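Local coordinates for protein endoglucanase EG-II (Hypocrea jecorina, PDB 3QR3) that hydrolyses internal beta-1,4-glucosidic bonds of cellulose, as an endoglucanase whose catalytic domain is a TIM barrel of glycosyl hydrolase family 5, at residues C23-V28 / V70-G75. Residues are numbered along the deposited sequence; the frame is centred on the assembly and turned at random.
Sequences CVTSKV and VNNNLG
Thr25, at the start of the 3-10 turn 25-27, faces the type I' beta turn Val70-Asn73; the closest pair of CA atoms across the two segments, Thr25 and Asn71, is 7.4 Å apart. The side chains of Thr25 and Asn72 approach from opposite directions, the amide of Asn72 being what comes near. Asn72 ND2 donates to Thr25 OG1 over 3.2 Å, with an N-H...O angle of 155° and the oxygen only 13° out of the amide plane. A water holds the amide's other end: it donates to Asn72 OD1 (2.9 Å) and Cys23 O and accepts from Thr25 N. In this TIM barrel the contact joins the loop after strand 5-11 to the loop following helix 66-69, which ends in a Schellman motif with Asn71 as C-prime residue. The type I' turn also needs left-handed conformations at Asn71 and Asn72, and asparagine tolerates positive phi better than most residues. Thr25 OG1 sits between the backbone N and the carbonyl carbon (chi1 58°), where it meets the amide; CG2, anti to the carbonyl carbon, packs 3.7 Å from Asn72 ND2 and about as far from its OD1. The disulfide to Cys17 ties down Cys23, and Gln67 touches Cys23, Thr25 and Asn72.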
loop_
_atom_site.group_PDB
_atom_site.type_symbol
_atom_site.label_atom_id
_atom_site.label_comp_id
_atom_site.label_asym_id
_atom_site.label_seq_id
_atom_site.Cartn_x
_atom_site.Cartn_y
_atom_site.Cartn_z
ATOM N N CYS A 23 -7.436 -12.849 -8.379
ATOM C CA CYS A 23 -6.095 -13.279 -7.992
ATOM C C CYS A 23 -5.978 -14.798 -8.144
ATOM O O CYS A 23 -6.645 -15.552 -7.437
ATOM C CB CYS A 23 -5.790 -12.871 -6.552
ATOM S SG CYS A 23 -5.665 -11.070 -6.294
ATOM N N VAL A 24 -5.142 -15.240 -9.075
ATOM C CA VAL A 24 -4.903 -16.664 -9.288
ATOM C C VAL A 24 -3.866 -17.126 -8.283
ATOM O O VAL A 24 -2.683 -16.811 -8.418
ATOM C CB VAL A 24 -4.344 -16.913 -10.701
ATOM C CG1 VAL A 24 -4.173 -18.411 -10.948
ATOM C CG2 VAL A 24 -5.256 -16.275 -11.740
ATOM N N THR A 25 -4.283 -17.881 -7.274
ATOM C CA THR A 25 -3.370 -18.175 -6.165
ATOM C C THR A 25 -2.175 -19.038 -6.553
ATOM O O THR A 25 -1.132 -18.996 -5.904
ATOM C CB THR A 25 -4.088 -18.813 -4.958
ATOM O OG1 THR A 25 -4.744 -20.016 -5.368
ATOM C CG2 THR A 25 -5.104 -17.839 -4.384
ATOM N N SER A 26 -2.317 -19.827 -7.611
ATOM C CA SER A 26 -1.198 -20.647 -8.043
ATOM C C SER A 26 -0.051 -19.784 -8.583
ATOM O O SER A 26 1.083 -20.251 -8.700
ATOM C CB SER A 26 -1.650 -21.668 -9.087
ATOM O OG SER A 26 -1.939 -21.025 -10.315
ATOM N N LYS A 27 -0.336 -18.525 -8.900
ATOM C CA LYS A 27 0.683 -17.665 -9.504
ATOM C C LYS A 27 1.397 -16.708 -8.543
ATOM O O LYS A 27 2.187 -15.865 -8.988
ATOM C CB LYS A 27 0.104 -16.890 -10.689
ATOM C CG LYS A 27 -0.694 -17.770 -11.637
ATOM C CD LYS A 27 -0.359 -17.521 -13.095
ATOM C CE LYS A 27 -0.881 -18.659 -13.965
ATOM N NZ LYS A 27 -0.198 -18.716 -15.293
ATOM N N VAL A 28 1.147 -16.819 -7.240
ATOM C CA VAL A 28 1.885 -15.961 -6.299
ATOM C C VAL A 28 3.377 -16.286 -6.376
ATOM O O VAL A 28 3.752 -17.412 -6.680
ATOM C CB VAL A 28 1.404 -16.112 -4.839
ATOM C CG1 VAL A 28 -0.056 -15.663 -4.706
ATOM C CG2 VAL A 28 1.591 -17.554 -4.365
ATOM N N VAL A 70 -7.486 -16.447 2.091
ATOM C CA VAL A 70 -8.564 -17.357 2.439
ATOM C C VAL A 70 -8.543 -18.608 1.558
ATOM O O VAL A 70 -9.493 -19.378 1.547
ATOM C CB VAL A 70 -9.935 -16.674 2.331
ATOM C CG1 VAL A 70 -10.060 -15.560 3.378
ATOM C CG2 VAL A 70 -10.155 -16.136 0.922
ATOM N N ASN A 71 -7.447 -18.803 0.829
ATOM C CA ASN A 71 -7.341 -19.897 -0.137
ATOM C C ASN A 71 -8.615 -20.082 -0.966
ATOM O O ASN A 71 -9.175 -21.182 -1.029
ATOM C CB ASN A 71 -6.948 -21.210 0.559
ATOM C CG ASN A 71 -6.502 -22.297 -0.430
ATOM O OD1 ASN A 71 -5.828 -22.019 -1.418
ATOM N ND2 ASN A 71 -6.864 -23.539 -0.143
ATOM N N ASN A 72 -9.066 -19.005 -1.602
ATOM C CA ASN A 72 -10.239 -19.036 -2.487
ATOM C C ASN A 72 -11.588 -19.320 -1.826
ATOM O O ASN A 72 -12.589 -19.488 -2.523
ATOM C CB ASN A 72 -10.000 -20.000 -3.649
ATOM C CG ASN A 72 -8.796 -19.597 -4.485
ATOM O OD1 ASN A 72 -8.778 -18.522 -5.095
ATOM N ND2 ASN A 72 -7.781 -20.452 -4.513
ATOM N N ASN A 73 -11.619 -19.363 -0.494
ATOM C CA ASN A 73 -12.868 -19.545 0.244
ATOM C C ASN A 73 -13.471 -18.208 0.643
ATOM O O ASN A 73 -13.189 -17.697 1.726
ATOM C CB ASN A 73 -12.630 -20.395 1.495
ATOM C CG ASN A 73 -12.135 -21.791 1.167
ATOM O OD1 ASN A 73 -11.286 -22.338 1.864
ATOM N ND2 ASN A 73 -12.663 -22.372 0.103
ATOM N N LEU A 74 -14.288 -17.647 -0.236
ATOM C CA LEU A 74 -14.865 -16.344 0.014
ATOM C C LEU A 74 -15.651 -16.359 1.322
ATOM O O LEU A 74 -16.523 -17.200 1.520
ATOM C CB LEU A 74 -15.764 -15.932 -1.151
ATOM C CG LEU A 74 -16.439 -14.576 -0.963
ATOM C CD1 LEU A 74 -15.384 -13.488 -0.764
ATOM C CD2 LEU A 74 -17.342 -14.254 -2.151
ATOM N N GLY A 75 -15.327 -15.432 2.217
ATOM C CA GLY A 75 -16.028 -15.316 3.483
ATOM C C GLY A 75 -15.581 -16.352 4.501
ATOM O O GLY A 75 -16.110 -16.405 5.607
HETATM O O HOH W 1 -7.172 -18.455 -7.470
#